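P-47 protein (PDB 5WIX) is of unknown function but has a tubular lipid-binding (TULIP) fold like that of bactericidal/permeability-increasing protein, and so possibly binds lipids or other hydrophobic ligands. Local coordinates at residues 37-41 against 168-173; 107-112 against 122-127. One frame throughout, in Å; residues are numbered along the deposited sequence.

From the N terminus the chain runs through strand 25-30 into helix 31-42, whose last turns supply 37-41. It then builds the curled antiparallel sheet that begins with strand 48-53. Within that sheet contact 2 closes a short loop: nine residues separate 107-112 from 122-127, as strand 104-113 turns back into strand 120-125. Contact 1 closes a far longer one, 126 residues, when 168-173 returns to the helix; contact 2 therefore lies wholly within it. The centres of the two contacts are about 12 Å apart, yet their residues touch: F173 N lies 2.8 Å from L123 O, a probable hydrogen bond, and F173 CZ lies 3.4 Å from F125 CE2. Segment 168-173 thus bridges helix and hairpin.

Contact 1 (37-41 against 168-173); sequences HLKNY and QVSYIF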
loop_
_atom_site.group_PDB
_atom_site.type_symbol
_atom_site.label_atom_id
_atom_site.label_comp_id
_atom_site.label_asym_id
_atom_site.label_seq_id
_atom_site.Cartn_x
_atom_site.Cartn_y
_atom_site.Cartn_z
ATOM N N HIS A 37 -6.091 -3.730 21.048
ATOM C CA HIS A 37 -4.729 -4.003 21.507
ATOM C C HIS A 37 -4.259 -2.913 22.456
ATOM O O HIS A 37 -3.363 -3.119 23.276
ATOM C CB HIS A 37 -3.775 -4.141 20.323
ATOM C CG HIS A 37 -3.888 -5.459 19.638
ATOM N ND1 HIS A 37 -4.134 -5.585 18.283
ATOM C CD2 HIS A 37 -3.822 -6.724 20.122
ATOM C CE1 HIS A 37 -4.209 -6.860 17.966
ATOM N NE2 HIS A 37 -4.019 -7.577 19.064
ATOM N N LEU A 38 -4.882 -1.750 22.338
ATOM C CA LEU A 38 -4.625 -0.664 23.255
ATOM C C LEU A 38 -5.197 -1.014 24.620
ATOM O O LEU A 38 -4.551 -0.792 25.643
ATOM C CB LEU A 38 -5.227 0.634 22.728
ATOM C CG LEU A 38 -4.712 1.885 23.430
ATOM C CD1 LEU A 38 -3.222 1.735 23.704
ATOM C CD2 LEU A 38 -4.987 3.129 22.583
ATOM N N LYS A 39 -6.402 -1.586 24.624
ATOM C CA LYS A 39 -7.120 -1.858 25.864
ATOM C C LYS A 39 -6.367 -2.828 26.771
ATOM O O LYS A 39 -6.257 -2.586 27.976
ATOM C CB LYS A 39 -8.526 -2.407 25.582
ATOM C CG LYS A 39 -9.223 -2.931 26.847
ATOM C CD LYS A 39 -10.526 -3.697 26.583
ATOM C CE LYS A 39 -11.750 -2.773 26.545
ATOM N NZ LYS A 39 -11.952 -1.938 27.789
ATOM N N ASN A 40 -5.850 -3.921 26.211
ATOM C CA ASN A 40 -5.171 -4.914 27.043
ATOM C C ASN A 40 -3.680 -4.615 27.188
ATOM O O ASN A 40 -2.964 -5.330 27.895
ATOM C CB ASN A 40 -5.386 -6.330 26.503
ATOM C CG ASN A 40 -4.791 -6.522 25.145
ATOM O OD1 ASN A 40 -4.689 -5.575 24.368
ATOM N ND2 ASN A 40 -4.385 -7.751 24.841
ATOM N N TYR A 41 -3.213 -3.560 26.522
ATOM C CA TYR A 41 -1.923 -2.979 26.878
ATOM C C TYR A 41 -2.130 -2.189 28.168
ATOM O O TYR A 41 -1.234 -2.097 29.008
ATOM C CB TYR A 41 -1.356 -2.081 25.771
ATOM C CG TYR A 41 -0.175 -1.251 26.242
ATOM C CD1 TYR A 41 1.085 -1.819 26.402
ATOM C CD2 TYR A 41 -0.328 0.094 26.550
ATOM C CE1 TYR A 41 2.163 -1.063 26.845
ATOM C CE2 TYR A 41 0.741 0.856 26.993
ATOM C CZ TYR A 41 1.982 0.276 27.140
ATOM O OH TYR A 41 3.036 1.048 27.582
ATOM N N GLN A 168 6.347 6.344 30.290
ATOM C CA GLN A 168 5.574 5.266 30.889
ATOM C C GLN A 168 4.694 4.555 29.870
ATOM O O GLN A 168 4.509 3.340 29.947
ATOM C CB GLN A 168 4.715 5.795 32.035
ATOM C CG GLN A 168 3.817 4.743 32.636
ATOM C CD GLN A 168 3.639 4.926 34.121
ATOM O OE1 GLN A 168 4.330 5.736 34.743
ATOM N NE2 GLN A 168 2.706 4.177 34.703
ATOM N N VAL A 169 4.167 5.303 28.905
ATOM C CA VAL A 169 3.384 4.693 27.831
ATOM C C VAL A 169 4.223 4.411 26.583
ATOM O O VAL A 169 4.429 5.283 25.739
ATOM C CB VAL A 169 2.204 5.572 27.430
ATOM C CG1 VAL A 169 1.379 4.865 26.359
ATOM C CG2 VAL A 169 1.363 5.896 28.647
ATOM N N SER A 170 4.699 3.182 26.468
ATOM C CA SER A 170 5.561 2.819 25.356
ATOM C C SER A 170 4.825 1.984 24.307
ATOM O O SER A 170 5.430 1.128 23.659
ATOM C CB SER A 170 6.790 2.058 25.870
ATOM O OG SER A 170 6.416 0.905 26.612
ATOM N N TYR A 171 3.531 2.237 24.126
ATOM C CA TYR A 171 2.740 1.409 23.225
ATOM C C TYR A 171 3.118 1.613 21.769
ATOM O O TYR A 171 3.276 2.744 21.308
ATOM C CB TYR A 171 1.250 1.663 23.380
ATOM C CG TYR A 171 0.469 0.744 22.484
ATOM C CD1 TYR A 171 0.548 -0.629 22.661
ATOM C CD2 TYR A 171 -0.306 1.235 21.438
ATOM C CE1 TYR A 171 -0.134 -1.499 21.837
ATOM C CE2 TYR A 171 -1.002 0.374 20.607
ATOM C CZ TYR A 171 -0.908 -0.999 20.812
ATOM O OH TYR A 171 -1.582 -1.889 20.002
ATOM N N ILE A 172 3.240 0.498 21.051
ATOM C CA ILE A 172 3.686 0.504 19.666
ATOM C C ILE A 172 2.531 0.392 18.694
ATOM O O ILE A 172 2.004 -0.696 18.481
ATOM C CB ILE A 172 4.624 -0.653 19.387
ATOM C CG1 ILE A 172 5.633 -0.821 20.520
ATOM C CG2 ILE A 172 5.297 -0.450 18.048
ATOM C CD1 ILE A 172 6.456 -2.105 20.413
ATOM N N PHE A 173 2.155 1.509 18.086
ATOM C CA PHE A 173 1.018 1.521 17.173
ATOM C C PHE A 173 1.293 0.796 15.863
ATOM O O PHE A 173 0.377 0.271 15.234
ATOM C CB PHE A 173 0.594 2.956 16.878
ATOM C CG PHE A 173 -0.184 3.592 17.989
ATOM C CD1 PHE A 173 -1.402 3.072 18.374
ATOM C CD2 PHE A 173 0.302 4.715 18.640
ATOM C CE1 PHE A 173 -2.112 3.650 19.384
ATOM C CE2 PHE A 173 -0.406 5.299 19.651
ATOM C CZ PHE A 173 -1.616 4.767 20.026
#
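Two tyrosines, one from each segment, make the main bumps of this contact, which buries 310 Å² in all. Y171 projects from the irregular segment 168-173 into the hollow formed on the helix by H37, L38 and Y41. L38 and Y41, three residues apart, approach its ring from the same side. L38 CD1 sits over the Y171 ring face in a CH-pi contact, 4.1 Å from the centroid and 25° off the normal. Y41 meets the same ring obliquely (centroids 5.2 Å apart, planes at 42°), and this tilt leaves Y171 CB over the face of the Y41 ring, 4.0 Å from its centroid. In this TULIP-domain protein, the contact seats helix 31-42 against the loop leading into strand 174-177 of the curled sheet. At the far end of Y171, OH comes within 3.2 Å of H37 CB and is hydrogen-bonded to N410. L38 CD2 reaches the edge of the F173 ring, 4.3 Å from CE1. Y41 points toward the loop, nearly antiparallel to Y171, and lies against V169, S170 and Y171: its CE2 rests 4.1 Å from V169 CG1, and its OH accepts a hydrogen bond from S170 N at 2.9 Å (N-H...O angle 141°).

Contact 2 (107-112 against 122-127); sequences IKLDFF and ELKFSF
Residues 107-112 and 122-126 are all extended (beta region). I107 points CB toward 122-127, its CG2 3.3 Å from F127 CE1. K108 O accepts a hydrogen bond from S126 N (2.9 Å). L109 and F125 form a non-hydrogen-bonded pair (CA-CA 4.7 Å), CB directions diverging, yet rotamer mt brings L109 CD2 to 3.5 Å from F125 CD1. In this antiparallel beta hairpin of a TULIP-like curled sheet, the axes of 109-112 and 122-125 approach to 4.4 Å, their N-to-C directions 139° apart. D110-K124 is a hydrogen-bonded pair (CA-CA 6.1 Å): K124 N donates to D110 O and, weakly, D110 N to K124 O, both 3.3 Å. F111 N also donates to D110 OD1 (2.7 Å). F111 (chi1 m) and L123 (tp), a non-hydrogen-bonded pair (CA-CA 4.4 Å, CD1-CD1 3.6 Å), face F192; D110, K124, F112 and E122 occupy the other face. F112-E122 (CA-CA 4.9 Å) has hydrogen bonds F112 N-E122 O (2.5 Å) and E122 N-F112 O (2.9 Å); F112 chi1 m carries CE2 to 3.9 Å from S126 CB.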
loop_
_atom_site.group_PDB
_atom_site.type_symbol
_atom_site.label_atom_id
_atom_site.label_comp_id
_atom_site.label_asym_id
_atom_site.label_seq_id
_atom_site.Cartn_x
_atom_site.Cartn_y
_atom_site.Cartn_z
ATOM N N ILE A 107 -3.856 13.962 20.643
ATOM C CA ILE A 107 -2.424 13.750 20.862
ATOM C C ILE A 107 -1.634 13.477 19.574
ATOM O O ILE A 107 -2.192 13.025 18.570
ATOM C CB ILE A 107 -2.172 12.577 21.825
ATOM C CG1 ILE A 107 -3.235 12.522 22.911
ATOM C CG2 ILE A 107 -0.816 12.712 22.471
ATOM C CD1 ILE A 107 -2.857 11.616 24.054
ATOM N N LYS A 108 -0.329 13.755 19.629
ATOM C CA LYS A 108 0.571 13.561 18.501
ATOM C C LYS A 108 1.265 12.192 18.510
ATOM O O LYS A 108 1.739 11.701 19.547
ATOM C CB LYS A 108 1.632 14.668 18.465
ATOM C CG LYS A 108 2.701 14.454 17.393
ATOM C CD LYS A 108 3.793 15.511 17.425
ATOM C CE LYS A 108 3.361 16.758 16.683
ATOM N NZ LYS A 108 4.530 17.584 16.289
ATOM N N LEU A 109 1.308 11.582 17.334
ATOM C CA LEU A 109 2.151 10.427 17.124
ATOM C C LEU A 109 3.343 10.808 16.255
ATOM O O LEU A 109 3.245 11.658 15.361
ATOM C CB LEU A 109 1.370 9.305 16.470
ATOM C CG LEU A 109 0.121 8.897 17.227
ATOM C CD1 LEU A 109 -0.485 7.680 16.563
ATOM C CD2 LEU A 109 0.483 8.609 18.664
ATOM N N ASP A 110 4.483 10.193 16.530
ATOM C CA ASP A 110 5.622 10.346 15.641
ATOM C C ASP A 110 6.419 9.054 15.605
ATOM O O ASP A 110 6.223 8.159 16.435
ATOM C CB ASP A 110 6.502 11.517 16.067
ATOM C CG ASP A 110 7.166 12.191 14.883
ATOM O OD1 ASP A 110 7.374 11.493 13.863
ATOM O OD2 ASP A 110 7.469 13.404 14.963
ATOM N N PHE A 111 7.307 8.945 14.630
ATOM C CA PHE A 111 8.094 7.730 14.503
ATOM C C PHE A 111 9.355 7.848 15.352
ATOM O O PHE A 111 9.978 8.908 15.404
ATOM C CB PHE A 111 8.409 7.460 13.031
ATOM C CG PHE A 111 7.174 7.373 12.158
ATOM C CD1 PHE A 111 6.337 6.258 12.213
ATOM C CD2 PHE A 111 6.833 8.422 11.301
ATOM C CE1 PHE A 111 5.179 6.183 11.407
ATOM C CE2 PHE A 111 5.683 8.358 10.493
ATOM C CZ PHE A 111 4.858 7.242 10.543
ATOM N N PHE A 112 9.692 6.761 16.045
ATOM C CA PHE A 112 10.842 6.709 16.951
ATOM C C PHE A 112 11.794 5.590 16.532
ATOM O O PHE A 112 11.410 4.418 16.519
ATOM C CB PHE A 112 10.380 6.492 18.404
ATOM C CG PHE A 112 9.957 7.750 19.112
ATOM C CD1 PHE A 112 10.418 8.030 20.394
ATOM C CD2 PHE A 112 9.103 8.649 18.504
ATOM C CE1 PHE A 112 10.031 9.185 21.054
ATOM C CE2 PHE A 112 8.720 9.803 19.148
ATOM C CZ PHE A 112 9.184 10.074 20.429
ATOM N N GLU A 122 9.754 3.070 14.587
ATOM C CA GLU A 122 8.659 2.620 15.449
ATOM C C GLU A 122 7.660 3.737 15.791
ATOM O O GLU A 122 8.049 4.829 16.205
ATOM C CB GLU A 122 9.249 2.022 16.727
ATOM C CG GLU A 122 8.234 1.502 17.709
ATOM C CD GLU A 122 8.881 0.779 18.874
ATOM O OE1 GLU A 122 9.920 0.115 18.661
ATOM O OE2 GLU A 122 8.356 0.883 20.004
ATOM N N LEU A 123 6.372 3.463 15.615
ATOM C CA LEU A 123 5.361 4.501 15.801
ATOM C C LEU A 123 4.757 4.460 17.206
ATOM O O LEU A 123 4.091 3.493 17.589
ATOM C CB LEU A 123 4.262 4.378 14.745
ATOM C CG LEU A 123 3.208 5.482 14.823
ATOM C CD1 LEU A 123 3.861 6.851 14.816
ATOM C CD2 LEU A 123 2.207 5.375 13.696
ATOM N N LYS A 124 4.998 5.521 17.971
ATOM C CA LYS A 124 4.560 5.591 19.359
ATOM C C LYS A 124 3.873 6.925 19.613
ATOM O O LYS A 124 3.844 7.780 18.726
ATOM C CB LYS A 124 5.750 5.404 20.312
ATOM C CG LYS A 124 6.511 4.092 20.108
ATOM C CD LYS A 124 7.301 3.660 21.348
ATOM C CE LYS A 124 8.499 4.564 21.621
ATOM N NZ LYS A 124 9.160 4.246 22.925
ATOM N N PHE A 125 3.303 7.093 20.806
ATOM C CA PHE A 125 2.835 8.408 21.270
ATOM C C PHE A 125 4.001 9.372 21.426
ATOM O O PHE A 125 5.127 8.929 21.653
ATOM C CB PHE A 125 2.148 8.282 22.612
ATOM C CG PHE A 125 0.712 7.878 22.545
ATOM C CD1 PHE A 125 -0.247 8.746 22.036
ATOM C CD2 PHE A 125 0.302 6.660 23.074
ATOM C CE1 PHE A 125 -1.599 8.386 22.017
ATOM C CE2 PHE A 125 -1.041 6.294 23.064
ATOM C CZ PHE A 125 -1.994 7.160 22.536
ATOM N N SER A 126 3.759 10.678 21.357
ATOM C CA SER A 126 4.854 11.617 21.635
ATOM C C SER A 126 4.404 12.955 22.221
ATOM O O SER A 126 3.793 13.768 21.531
ATOM C CB SER A 126 5.675 11.874 20.362
ATOM O OG SER A 126 5.110 12.903 19.564
ATOM N N PHE A 127 4.730 13.190 23.488
ATOM C CA PHE A 127 4.397 14.468 24.115
ATOM C C PHE A 127 5.667 15.243 24.446
ATOM O O PHE A 127 5.967 15.502 25.614
ATOM C CB PHE A 127 3.557 14.293 25.388
ATOM C CG PHE A 127 2.834 12.981 25.484
ATOM C CD1 PHE A 127 1.967 12.568 24.492
ATOM C CD2 PHE A 127 2.996 12.174 26.597
ATOM C CE1 PHE A 127 1.303 11.351 24.599
ATOM C CE2 PHE A 127 2.334 10.965 26.706
ATOM C CZ PHE A 127 1.484 10.556 25.708
#